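Local structure of cruciferin (Brassica napus, 3KGL) at residues Arg150-Ala156 / Cys287-Asp292; Gly72-Arg78 / Lys145-Thr151; Thr63-Ser67 / Leu321-Ala325. The protein probably serves as a seed storage protein, an 11S globulin that acts as a nutrient reservoir in rapeseed. One frame throughout, in Å; residues are numbered along the deposited sequence.

Contact 1 (Arg150-Ala156 / Cys287-Asp292); sequences RTGDTIA and CTDNLD
The side-chain amide of N290 holds the R150-D153 turn that leads into the strand. Its ND2 donates to T151 O (3.0 Å) and to D153 OD1 (3.1 Å); chi1 of N290 is t. D153 (chi1 m) also accepts R150 N on OD2 at 2.7 Å. The turn is type II, with G152 at phi 101°, psi -16°. A beta carbon on G152 would clash with N290 ND2 and D292 OD2. L291 N donates to G152 O (2.9 Å). Further along, T154 N reaches D289 O at a very short 2.5 Å, the return bond D289 N to T154 O (3.1 Å) is weak, and A156 N binds C287 O (3.1 Å). The strands run antiparallel at 158°, axes 4.3 Å apart. D153 faces N290 as a non-hydrogen-bonded pair, CA-CA 4.1 Å. I155 CG1 packs on T288 CG2 at 3.7 Å, and L291 CG lies 3.3 Å from T154 OG1. Segment 287-292 adds a short, weakly bonded edge strand, 288-290, to the N-terminal cupin sheet, where strand 65-71 flanks 153-157; D292 salt-bridges R327 of the C-terminal cupin.

Contact 2 (Gly72-Arg78 / Lys145-Thr151); sequences GEGLMGR and KVEHIRT
M76 lays its side chain (chi1 t, chi2 t, chi3 p) over the E147 and I149 side of the sheet. Its CE is 4.0 Å from I149 CG2 and 3.9 Å from E147 OE2. The backbones are extended and antiparallel, with axes 4.5 Å apart at 145°. G74 and I149 are a hydrogen-bonded pair: G74 N to I149 O is 2.8 Å, I149 N to G74 O 2.7 Å. M76 and E147 repeat this: M76 N to E147 O and E147 N to M76 O, both 2.9 Å. Between them L75 and H148 form a non-hydrogen-bonded pair, CA-CA 4.5 Å. This is antiparallel pairing within the N-terminal cupin beta-barrel, and strand 162-166 bonds to the other edge of 73-79. On the L75 side of the sheet, L75 CB touches V146 CG1 at 4.0 Å. E73 OE1 lies at the H148 ring edge, 3.2 Å from CE1. V146 also packs on P422 of the second subunit. E147 (chi1 m) forms a salt bridge with R78, R78 NH2 to E147 OE1 3.2 Å, while its OE2 hydrogen-bonds T288 OG1. At the other end T151 OG1 donates to G72 O at 3.1 Å. G72 has phi 114°, psi -163°, angles that suit glycine.

Contact 3 (Thr63-Ser67 / Leu321-Ala325); sequences TAKLS and LRLSA
L66, A64 and L323 carry most of this contact, and all three point their CA-CB bonds at the opposite segment. L66 buries the most surface. Its chi1 of -138° lies between wells, with chi2 t, and its CD1 sits 4.0 Å from L323 CB, 4.1 Å from A325 CB and 3.8 Å from S324 O. A64 puts its CB 3.8 Å from L323 CD1 and 3.8 Å from L321 CG, so the small methyl meets two leucines. L323 has chi1 m and chi2 t. K65 turns its CB away, but its O is 4.0 Å from L321 CD2. The backbones do not pair: the nearest CA atoms are 5.7 Å apart for A64 and L321 and 7.4 Å for L66 and L323. The contact is mainly apolar side chain on side chain, with two backbone oxygens touching leucine methyls. L321 ends helix 318-321, and R322, with phi 58° and psi 45°, turns the chain into extended L323 and strand 324-331. This is hydrophobic packing at the junction of the two cupin domains of the subunit. Strand 65-71 lies between 153-157 and 173-180 in the N-terminal sheet. Strand 324-331 lies between 305-310 and 394-401 in the C-terminal one, whose F400 also touches L66.

How the contacts relate
Contacts 1 and 2 share R150 and T151, where strand 141-150 passes into 153-157, and their centres are 10 Å apart. The chain leaves one sheet and enters the other there. The two contacts also touch: T288 OG1 is 2.9 Å from E147 OE2, and I155 CG1 is 3.6 Å from M76 CE. Contact 3 lies about 13 Å from contact 1, centre to centre. They join through neighbouring strands of one sheet, with S67 N 2.8 Å from I155 O, a probable hydrogen bond. Contacts 2 and 3 do not touch; their nearest atoms are about 7 Å apart. Contact 3 packs the two cupin halves together. Contact 1 pairs strands of the N-terminal sheet, and its segment 287-292 leads on to the C-terminal half.

Contact 1 (Arg150-Ala156 / Cys287-Asp292)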
ATOM      1  N   ARG A 150     -28.465 -13.292  11.989  1.00 52.78           N
ATOM      2  CA  ARG A 150     -28.752 -14.722  11.981  1.00 57.94           C
ATOM      3  C   ARG A 150     -27.653 -15.393  11.195  1.00 44.20           C
ATOM      4  O   ARG A 150     -26.885 -14.722  10.520  1.00 34.33           O
ATOM      5  CB  ARG A 150     -30.100 -15.013  11.305  1.00 75.83           C
ATOM      6  CG  ARG A 150     -30.332 -14.231  10.019  1.00 25.81           C
ATOM      7  CD  ARG A 150     -31.054 -15.046   8.955  1.00 36.11           C
ATOM      8  NE  ARG A 150     -31.274 -14.233   7.761  1.00 33.47           N
ATOM      9  CZ  ARG A 150     -31.374 -14.706   6.522  1.00 58.68           C
ATOM     10  NH1 ARG A 150     -31.287 -16.015   6.292  1.00 27.60           N
ATOM     11  NH2 ARG A 150     -31.547 -13.861   5.503  1.00 48.66           N
ATOM     12  N   THR A 151     -27.599 -16.718  11.254  1.00 45.14           N
ATOM     13  CA  THR A 151     -26.550 -17.465  10.572  1.00 30.63           C
ATOM     14  C   THR A 151     -26.459 -17.125   9.081  1.00 42.91           C
ATOM     15  O   THR A 151     -27.469 -17.049   8.385  1.00 53.68           O
ATOM     16  CB  THR A 151     -26.708 -18.973  10.803  1.00 25.33           C
ATOM     17  OG1 THR A 151     -26.398 -19.269  12.175  1.00 64.42           O
ATOM     18  CG2 THR A 151     -25.782 -19.759   9.902  1.00 28.28           C
ATOM     19  N   GLY A 152     -25.239 -16.888   8.610  1.00 33.47           N
ATOM     20  CA  GLY A 152     -25.009 -16.576   7.215  1.00 26.51           C
ATOM     21  C   GLY A 152     -24.800 -15.097   6.944  1.00 46.80           C
ATOM     22  O   GLY A 152     -24.319 -14.713   5.873  1.00 33.40           O
ATOM     23  N   ASP A 153     -25.172 -14.257   7.902  1.00 25.78           N
ATOM     24  CA  ASP A 153     -24.940 -12.830   7.749  1.00 28.49           C
ATOM     25  C   ASP A 153     -23.441 -12.586   7.612  1.00 43.83           C
ATOM     26  O   ASP A 153     -22.635 -13.180   8.319  1.00 28.58           O
ATOM     27  CB  ASP A 153     -25.490 -12.033   8.941  1.00 32.97           C
ATOM     28  CG  ASP A 153     -27.006 -11.896   8.926  1.00 54.84           C
ATOM     29  OD1 ASP A 153     -27.615 -11.948   7.833  1.00 55.57           O
ATOM     30  OD2 ASP A 153     -27.586 -11.723  10.023  1.00 33.30           O
ATOM     31  N   THR A 154     -23.074 -11.705   6.694  1.00 44.41           N
ATOM     32  CA  THR A 154     -21.692 -11.313   6.528  1.00 23.50           C
ATOM     33  C   THR A 154     -21.566  -9.811   6.780  1.00 39.21           C
ATOM     34  O   THR A 154     -22.134  -9.005   6.050  1.00 51.36           O
ATOM     35  CB  THR A 154     -21.200 -11.686   5.134  1.00 43.82           C
ATOM     36  OG1 THR A 154     -21.628 -13.022   4.835  1.00 39.80           O
ATOM     37  CG2 THR A 154     -19.671 -11.609   5.059  1.00 29.28           C
ATOM     38  N   ILE A 155     -20.830  -9.452   7.828  1.00 48.99           N
ATOM     39  CA  ILE A 155     -20.703  -8.066   8.280  1.00 34.30           C
ATOM     40  C   ILE A 155     -19.369  -7.427   7.898  1.00 37.52           C
ATOM     41  O   ILE A 155     -18.328  -8.078   7.972  1.00 61.01           O
ATOM     42  CB  ILE A 155     -20.835  -7.975   9.815  1.00 45.75           C
ATOM     43  CG1 ILE A 155     -22.303  -8.054  10.244  1.00 37.46           C
ATOM     44  CG2 ILE A 155     -20.165  -6.710  10.338  1.00 36.44           C
ATOM     45  CD1 ILE A 155     -22.737  -9.434  10.644  1.00 40.37           C
ATOM     46  N   ALA A 156     -19.396  -6.149   7.507  1.00 56.81           N
ATOM     47  CA  ALA A 156     -18.164  -5.404   7.215  1.00 41.95           C
ATOM     48  C   ALA A 156     -17.927  -4.230   8.165  1.00 58.59           C
ATOM     49  O   ALA A 156     -18.863  -3.536   8.581  1.00 46.68           O
ATOM     50  CB  ALA A 156     -18.142  -4.934   5.788  1.00 11.63           C
ATOM     51  N   CYS A 287     -23.966  -2.468   4.927  1.00 89.72           N
ATOM     52  CA  CYS A 287     -22.750  -3.098   5.437  1.00 57.00           C
ATOM     53  C   CYS A 287     -22.937  -4.567   5.859  1.00 78.46           C
ATOM     54  O   CYS A 287     -21.959  -5.266   6.098  1.00 60.30           O
ATOM     55  CB  CYS A 287     -22.141  -2.267   6.578  1.00 55.20           C
ATOM     56  SG  CYS A 287     -21.039  -0.887   6.061  1.00 69.63           S
ATOM     57  N   THR A 288     -24.187  -5.031   5.941  1.00120.45           N
ATOM     58  CA  THR A 288     -24.487  -6.439   6.248  1.00 53.98           C
ATOM     59  C   THR A 288     -25.119  -7.138   5.037  1.00 79.16           C
ATOM     60  O   THR A 288     -25.678  -6.481   4.159  1.00 77.54           O
ATOM     61  CB  THR A 288     -25.468  -6.580   7.441  1.00 65.14           C
ATOM     62  OG1 THR A 288     -25.235  -5.544   8.402  1.00 92.72           O
ATOM     63  CG2 THR A 288     -25.301  -7.924   8.109  1.00 48.72           C
ATOM     64  N   ASP A 289     -25.045  -8.465   4.996  1.00 62.91           N
ATOM     65  CA  ASP A 289     -25.610  -9.231   3.884  1.00 48.14           C
ATOM     66  C   ASP A 289     -25.617 -10.721   4.218  1.00 34.50           C
ATOM     67  O   ASP A 289     -24.771 -11.185   4.973  1.00 48.06           O
ATOM     68  CB  ASP A 289     -24.811  -8.976   2.600  1.00 39.59           C
ATOM     69  CG  ASP A 289     -25.639  -9.204   1.339  1.00 78.37           C
ATOM     70  OD1 ASP A 289     -26.544 -10.066   1.356  1.00 75.25           O
ATOM     71  OD2 ASP A 289     -25.389  -8.519   0.326  1.00 83.88           O
ATOM     72  N   ASN A 290     -26.560 -11.479   3.668  1.00 49.98           N
ATOM     73  CA  ASN A 290     -26.638 -12.906   3.998  1.00 37.44           C
ATOM     74  C   ASN A 290     -26.230 -13.852   2.866  1.00 60.07           C
ATOM     75  O   ASN A 290     -26.854 -13.884   1.803  1.00 50.13           O
ATOM     76  CB  ASN A 290     -28.013 -13.284   4.561  1.00 43.87           C
ATOM     77  CG  ASN A 290     -28.025 -14.676   5.162  1.00 64.70           C
ATOM     78  OD1 ASN A 290     -28.010 -15.676   4.437  1.00 41.33           O
ATOM     79  ND2 ASN A 290     -28.045 -14.751   6.500  1.00 27.04           N
ATOM     80  N   LEU A 291     -25.180 -14.629   3.122  1.00 68.83           N
ATOM     81  CA  LEU A 291     -24.575 -15.484   2.111  1.00 37.78           C
ATOM     82  C   LEU A 291     -25.222 -16.860   2.048  1.00 61.13           C
ATOM     83  O   LEU A 291     -24.975 -17.619   1.110  1.00 47.40           O
ATOM     84  CB  LEU A 291     -23.074 -15.615   2.362  1.00 55.11           C
ATOM     85  CG  LEU A 291     -22.261 -14.410   1.918  1.00 31.01           C
ATOM     86  CD1 LEU A 291     -20.789 -14.695   2.061  1.00 13.08           C
ATOM     87  CD2 LEU A 291     -22.627 -14.087   0.485  1.00 33.72           C
ATOM     88  N   ASP A 292     -26.047 -17.183   3.043  1.00 50.38           N
ATOM     89  CA  ASP A 292     -26.832 -18.418   3.015  1.00 48.52           C
ATOM     90  C   ASP A 292     -28.085 -18.286   2.138  1.00 77.23           C
ATOM     91  O   ASP A 292     -28.952 -19.160   2.138  1.00 49.76           O
ATOM     92  CB  ASP A 292     -27.215 -18.842   4.428  1.00 48.16           C
ATOM     93  CG  ASP A 292     -26.098 -19.577   5.132  1.00 64.37           C
ATOM     94  OD1 ASP A 292     -25.164 -20.031   4.434  1.00 54.21           O
ATOM     95  OD2 ASP A 292     -26.159 -19.705   6.375  1.00 52.59           O
TER

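Contact 2 (Gly72-Arg78 / Lys145-Thr151)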
ATOM      1  N   GLY A  72     -25.922 -19.497  15.130  1.00 37.41           N
ATOM      2  CA  GLY A  72     -26.667 -18.758  16.120  1.00 31.40           C
ATOM      3  C   GLY A  72     -27.393 -17.570  15.562  1.00 44.52           C
ATOM      4  O   GLY A  72     -27.581 -17.449  14.352  1.00 44.57           O
ATOM      5  N   GLU A  73     -27.795 -16.686  16.466  1.00 39.17           N
ATOM      6  CA  GLU A  73     -28.655 -15.570  16.131  1.00 40.68           C
ATOM      7  C   GLU A  73     -28.472 -14.542  17.239  1.00 44.44           C
ATOM      8  O   GLU A  73     -28.175 -14.905  18.375  1.00 60.18           O
ATOM      9  CB  GLU A  73     -30.109 -16.055  16.071  1.00 42.76           C
ATOM     10  CG  GLU A  73     -31.005 -15.347  15.055  1.00 91.70           C
ATOM     11  CD  GLU A  73     -32.224 -16.186  14.651  1.00123.96           C
ATOM     12  OE1 GLU A  73     -33.202 -15.614  14.107  1.00 77.75           O
ATOM     13  OE2 GLU A  73     -32.199 -17.420  14.870  1.00 98.66           O
ATOM     14  N   GLY A  74     -28.631 -13.261  16.916  1.00 43.40           N
ATOM     15  CA  GLY A  74     -28.532 -12.227  17.931  1.00 48.03           C
ATOM     16  C   GLY A  74     -28.639 -10.794  17.439  1.00 54.53           C
ATOM     17  O   GLY A  74     -29.167 -10.526  16.363  1.00 38.42           O
ATOM     18  N   LEU A  75     -28.130  -9.869  18.250  1.00 72.17           N
ATOM     19  CA  LEU A  75     -28.173  -8.443  17.948  1.00 63.54           C
ATOM     20  C   LEU A  75     -26.764  -7.905  17.688  1.00 45.41           C
ATOM     21  O   LEU A  75     -25.790  -8.428  18.226  1.00 46.33           O
ATOM     22  CB  LEU A  75     -28.839  -7.683  19.108  1.00 48.55           C
ATOM     23  CG  LEU A  75     -30.294  -8.091  19.379  1.00 38.60           C
ATOM     24  CD1 LEU A  75     -30.892  -7.343  20.542  1.00 23.72           C
ATOM     25  CD2 LEU A  75     -31.119  -7.850  18.142  1.00 41.99           C
ATOM     26  N   MET A  76     -26.663  -6.876  16.850  1.00 51.14           N
ATOM     27  CA  MET A  76     -25.398  -6.179  16.630  1.00 29.06           C
ATOM     28  C   MET A  76     -25.547  -4.666  16.563  1.00 30.55           C
ATOM     29  O   MET A  76     -26.538  -4.144  16.076  1.00 37.71           O
ATOM     30  CB  MET A  76     -24.725  -6.646  15.353  1.00 43.54           C
ATOM     31  CG  MET A  76     -23.726  -5.636  14.844  1.00 25.94           C
ATOM     32  SD  MET A  76     -23.039  -6.106  13.262  1.00 63.96           S
ATOM     33  CE  MET A  76     -24.494  -5.993  12.226  1.00 47.94           C
ATOM     34  N   GLY A  77     -24.533  -3.969  17.048  1.00 32.16           N
ATOM     35  CA  GLY A  77     -24.516  -2.528  17.031  1.00 17.59           C
ATOM     36  C   GLY A  77     -23.202  -2.017  16.481  1.00 40.19           C
ATOM     37  O   GLY A  77     -22.125  -2.347  16.973  1.00 27.12           O
ATOM     38  N   ARG A  78     -23.299  -1.213  15.434  1.00 50.28           N
ATOM     39  CA  ARG A  78     -22.151  -0.541  14.862  1.00 13.62           C
ATOM     40  C   ARG A  78     -22.302   0.887  15.348  1.00 37.26           C
ATOM     41  O   ARG A  78     -23.415   1.330  15.627  1.00 52.40           O
ATOM     42  CB  ARG A  78     -22.247  -0.586  13.332  1.00 42.25           C
ATOM     43  CG  ARG A  78     -21.016  -1.108  12.579  1.00 85.19           C
ATOM     44  CD  ARG A  78     -21.434  -1.786  11.264  1.00 43.77           C
ATOM     45  NE  ARG A  78     -22.605  -1.119  10.701  1.00 98.89           N
ATOM     46  CZ  ARG A  78     -23.603  -1.741  10.081  1.00107.39           C
ATOM     47  NH1 ARG A  78     -23.577  -3.059   9.941  1.00 71.69           N
ATOM     48  NH2 ARG A  78     -24.631  -1.046   9.609  1.00 91.23           N
ATOM     49  N   LYS A 145     -28.374   2.354  15.174  1.00 77.25           N
ATOM     50  CA  LYS A 145     -29.207   1.240  14.755  1.00 46.87           C
ATOM     51  C   LYS A 145     -28.687  -0.076  15.311  1.00 66.58           C
ATOM     52  O   LYS A 145     -27.526  -0.445  15.107  1.00 84.77           O
ATOM     53  CB  LYS A 145     -29.293   1.175  13.227  1.00122.32           C
ATOM     54  CG  LYS A 145     -29.814  -0.150  12.681  1.00 96.59           C
ATOM     55  CD  LYS A 145     -30.196  -0.050  11.201  1.00126.52           C
ATOM     56  CE  LYS A 145     -31.486   0.742  11.003  1.00134.83           C
ATOM     57  NZ  LYS A 145     -32.063   0.576   9.635  1.00120.79           N
ATOM     58  N   VAL A 146     -29.555  -0.772  16.034  1.00 64.83           N
ATOM     59  CA  VAL A 146     -29.271  -2.124  16.482  1.00 35.78           C
ATOM     60  C   VAL A 146     -29.892  -3.103  15.501  1.00 46.82           C
ATOM     61  O   VAL A 146     -31.113  -3.221  15.424  1.00 57.49           O
ATOM     62  CB  VAL A 146     -29.860  -2.388  17.864  1.00 39.80           C
ATOM     63  CG1 VAL A 146     -29.802  -3.872  18.186  1.00 51.59           C
ATOM     64  CG2 VAL A 146     -29.123  -1.581  18.906  1.00 48.31           C
ATOM     65  N   GLU A 147     -29.043  -3.795  14.752  1.00 32.78           N
ATOM     66  CA  GLU A 147     -29.482  -4.769  13.763  1.00 53.70           C
ATOM     67  C   GLU A 147     -29.691  -6.154  14.395  1.00 64.21           C
ATOM     68  O   GLU A 147     -29.158  -6.436  15.469  1.00 41.61           O
ATOM     69  CB  GLU A 147     -28.460  -4.845  12.620  1.00 44.88           C
ATOM     70  CG  GLU A 147     -28.488  -3.649  11.668  1.00 54.52           C
ATOM     71  CD  GLU A 147     -27.104  -3.263  11.145  1.00120.64           C
ATOM     72  OE1 GLU A 147     -26.395  -2.488  11.832  1.00 85.99           O
ATOM     73  OE2 GLU A 147     -26.733  -3.718  10.037  1.00105.30           O
ATOM     74  N   HIS A 148     -30.498  -6.997  13.746  1.00 48.98           N
ATOM     75  CA  HIS A 148     -30.600  -8.402  14.123  1.00 21.34           C
ATOM     76  C   HIS A 148     -29.728  -9.196  13.169  1.00 46.65           C
ATOM     77  O   HIS A 148     -29.648  -8.881  11.978  1.00 51.41           O
ATOM     78  CB  HIS A 148     -32.040  -8.911  14.055  1.00 27.22           C
ATOM     79  CG  HIS A 148     -32.205 -10.325  14.534  1.00 56.33           C
ATOM     80  ND1 HIS A 148     -32.370 -11.391  13.674  1.00 41.05           N
ATOM     81  CD2 HIS A 148     -32.232 -10.844  15.787  1.00 51.74           C
ATOM     82  CE1 HIS A 148     -32.486 -12.505  14.377  1.00 57.37           C
ATOM     83  NE2 HIS A 148     -32.405 -12.201  15.661  1.00 52.72           N
ATOM     84  N   ILE A 149     -29.067 -10.217  13.700  1.00 32.55           N
ATOM     85  CA  ILE A 149     -28.205 -11.070  12.896  1.00 35.39           C
ATOM     86  C   ILE A 149     -28.561 -12.540  13.082  1.00 61.12           C
ATOM     87  O   ILE A 149     -28.928 -12.973  14.181  1.00 26.42           O
ATOM     88  CB  ILE A 149     -26.720 -10.855  13.231  1.00 65.01           C
ATOM     89  CG1 ILE A 149     -26.494 -10.958  14.739  1.00 37.85           C
ATOM     90  CG2 ILE A 149     -26.257  -9.508  12.728  1.00 25.94           C
ATOM     91  CD1 ILE A 149     -25.049 -10.951  15.127  1.00 38.30           C
ATOM     92  N   ARG A 150     -28.465 -13.292  11.989  1.00 52.78           N
ATOM     93  CA  ARG A 150     -28.752 -14.722  11.981  1.00 57.94           C
ATOM     94  C   ARG A 150     -27.653 -15.393  11.195  1.00 44.20           C
ATOM     95  O   ARG A 150     -26.885 -14.722  10.520  1.00 34.33           O
ATOM     96  CB  ARG A 150     -30.100 -15.013  11.305  1.00 75.83           C
ATOM     97  CG  ARG A 150     -30.332 -14.231  10.019  1.00 25.81           C
ATOM     98  CD  ARG A 150     -31.054 -15.046   8.955  1.00 36.11           C
ATOM     99  NE  ARG A 150     -31.274 -14.233   7.761  1.00 33.47           N
ATOM    100  CZ  ARG A 150     -31.374 -14.706   6.522  1.00 58.68           C
ATOM    101  NH1 ARG A 150     -31.287 -16.015   6.292  1.00 27.60           N
ATOM    102  NH2 ARG A 150     -31.547 -13.861   5.503  1.00 48.66           N
ATOM    103  N   THR A 151     -27.599 -16.718  11.254  1.00 45.14           N
ATOM    104  CA  THR A 151     -26.550 -17.465  10.572  1.00 30.63           C
ATOM    105  C   THR A 151     -26.459 -17.125   9.081  1.00 42.91           C
ATOM    106  O   THR A 151     -27.469 -17.049   8.385  1.00 53.68           O
ATOM    107  CB  THR A 151     -26.708 -18.973  10.803  1.00 25.33           C
ATOM    108  OG1 THR A 151     -26.398 -19.269  12.175  1.00 64.42           O
ATOM    109  CG2 THR A 151     -25.782 -19.759   9.902  1.00 28.28           C
TER
HETATM  110  O   HOH W   1     -30.165 -18.421  12.338  1.00 31.09           O

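Contact 3 (Thr63-Ser67 / Leu321-Ala325)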
ATOM      1  N   THR A  63      -7.640  -2.379  11.772  1.00 43.87           N
ATOM      2  CA  THR A  63      -7.638  -2.970  10.447  1.00 27.90           C
ATOM      3  C   THR A  63      -9.061  -3.246  10.012  1.00 20.55           C
ATOM      4  O   THR A  63      -9.981  -3.239  10.826  1.00 57.59           O
ATOM      5  CB  THR A  63      -6.952  -4.321  10.462  1.00 38.92           C
ATOM      6  OG1 THR A  63      -7.763  -5.241  11.206  1.00 24.69           O
ATOM      7  CG2 THR A  63      -5.580  -4.212  11.092  1.00 16.65           C
ATOM      8  N   ALA A  64      -9.235  -3.506   8.726  1.00 37.40           N
ATOM      9  CA  ALA A  64     -10.528  -3.932   8.218  1.00 17.96           C
ATOM     10  C   ALA A  64     -10.982  -5.226   8.908  1.00 28.51           C
ATOM     11  O   ALA A  64     -10.178  -6.022   9.371  1.00 18.95           O
ATOM     12  CB  ALA A  64     -10.447  -4.130   6.731  1.00 49.50           C
ATOM     13  N   LYS A  65     -12.285  -5.423   8.973  1.00 44.39           N
ATOM     14  CA  LYS A  65     -12.848  -6.561   9.665  1.00 23.44           C
ATOM     15  C   LYS A  65     -13.980  -7.058   8.803  1.00 28.09           C
ATOM     16  O   LYS A  65     -14.833  -6.284   8.375  1.00 35.53           O
ATOM     17  CB  LYS A  65     -13.392  -6.122  11.030  1.00 56.70           C
ATOM     18  CG  LYS A  65     -13.439  -7.216  12.087  1.00 31.98           C
ATOM     19  CD  LYS A  65     -13.882  -6.689  13.460  1.00 42.40           C
ATOM     20  CE  LYS A  65     -15.370  -6.930  13.720  1.00 84.16           C
ATOM     21  NZ  LYS A  65     -15.662  -7.441  15.111  1.00 32.85           N
ATOM     22  N   LEU A  66     -13.977  -8.346   8.517  1.00 23.02           N
ATOM     23  CA  LEU A  66     -15.087  -8.950   7.800  1.00 34.80           C
ATOM     24  C   LEU A  66     -15.556 -10.123   8.645  1.00 36.58           C
ATOM     25  O   LEU A  66     -14.810 -11.071   8.874  1.00 47.21           O
ATOM     26  CB  LEU A  66     -14.647  -9.407   6.408  1.00 15.65           C
ATOM     27  CG  LEU A  66     -15.595  -9.144   5.235  1.00 45.33           C
ATOM     28  CD1 LEU A  66     -15.139  -9.898   3.989  1.00 46.46           C
ATOM     29  CD2 LEU A  66     -17.020  -9.516   5.586  1.00 31.72           C
ATOM     30  N   SER A  67     -16.782 -10.038   9.147  1.00 46.90           N
ATOM     31  CA  SER A  67     -17.278 -11.030  10.093  1.00 57.84           C
ATOM     32  C   SER A  67     -18.295 -11.934   9.413  1.00 45.24           C
ATOM     33  O   SER A  67     -18.964 -11.512   8.472  1.00 36.88           O
ATOM     34  CB  SER A  67     -17.917 -10.349  11.317  1.00 78.33           C
ATOM     35  OG  SER A  67     -17.034  -9.444  11.978  1.00 38.12           O
ATOM     36  N   LEU A 321     -12.474  -1.454   2.038  1.00 36.29           N
ATOM     37  CA  LEU A 321     -11.935  -2.516   2.903  1.00 32.50           C
ATOM     38  C   LEU A 321     -10.886  -3.418   2.248  1.00 57.80           C
ATOM     39  O   LEU A 321     -10.061  -4.010   2.947  1.00 55.45           O
ATOM     40  CB  LEU A 321     -13.056  -3.396   3.455  1.00 28.75           C
ATOM     41  CG  LEU A 321     -13.528  -3.048   4.867  1.00 34.61           C
ATOM     42  CD1 LEU A 321     -13.768  -1.563   5.019  1.00 77.57           C
ATOM     43  CD2 LEU A 321     -14.779  -3.814   5.206  1.00 43.67           C
ATOM     44  N   ARG A 322     -10.914  -3.518   0.921  1.00 27.31           N
ATOM     45  CA  ARG A 322     -10.016  -4.414   0.202  1.00 38.16           C
ATOM     46  C   ARG A 322     -10.221  -5.869   0.694  1.00 71.48           C
ATOM     47  O   ARG A 322      -9.254  -6.593   0.961  1.00 51.09           O
ATOM     48  CB  ARG A 322      -8.552  -3.967   0.360  1.00 53.78           C
ATOM     49  CG  ARG A 322      -8.131  -2.717  -0.430  1.00 21.90           C
ATOM     50  CD  ARG A 322      -6.632  -2.357  -0.185  1.00 73.27           C
ATOM     51  NE  ARG A 322      -5.701  -3.487  -0.348  1.00 97.30           N
ATOM     52  CZ  ARG A 322      -4.390  -3.451  -0.084  1.00 79.33           C
ATOM     53  NH1 ARG A 322      -3.819  -2.339   0.366  1.00 29.33           N
ATOM     54  NH2 ARG A 322      -3.642  -4.536  -0.271  1.00 60.26           N
ATOM     55  N   LEU A 323     -11.488  -6.271   0.822  1.00 44.03           N
ATOM     56  CA  LEU A 323     -11.869  -7.612   1.292  1.00 34.31           C
ATOM     57  C   LEU A 323     -13.099  -8.160   0.553  1.00 41.77           C
ATOM     58  O   LEU A 323     -13.905  -7.407   0.010  1.00 53.06           O
ATOM     59  CB  LEU A 323     -12.100  -7.651   2.811  1.00 20.53           C
ATOM     60  CG  LEU A 323     -10.870  -7.556   3.720  1.00 13.50           C
ATOM     61  CD1 LEU A 323     -11.254  -7.552   5.173  1.00 26.81           C
ATOM     62  CD2 LEU A 323      -9.952  -8.709   3.448  1.00 32.20           C
ATOM     63  N   SER A 324     -13.226  -9.483   0.555  1.00 56.70           N
ATOM     64  CA  SER A 324     -14.106 -10.216  -0.350  1.00 58.84           C
ATOM     65  C   SER A 324     -14.478 -11.497   0.391  1.00 50.70           C
ATOM     66  O   SER A 324     -13.694 -11.980   1.208  1.00 36.47           O
ATOM     67  CB  SER A 324     -13.345 -10.527  -1.662  1.00 15.14           C
ATOM     68  OG  SER A 324     -13.992 -11.481  -2.487  1.00 46.92           O
ATOM     69  N   ALA A 325     -15.664 -12.044   0.150  1.00 41.20           N
ATOM     70  CA  ALA A 325     -16.011 -13.311   0.791  1.00 30.88           C
ATOM     71  C   ALA A 325     -16.671 -14.287  -0.172  1.00 41.64           C
ATOM     72  O   ALA A 325     -17.200 -13.886  -1.214  1.00 44.86           O
ATOM     73  CB  ALA A 325     -16.879 -13.085   2.031  1.00 24.68           C
TER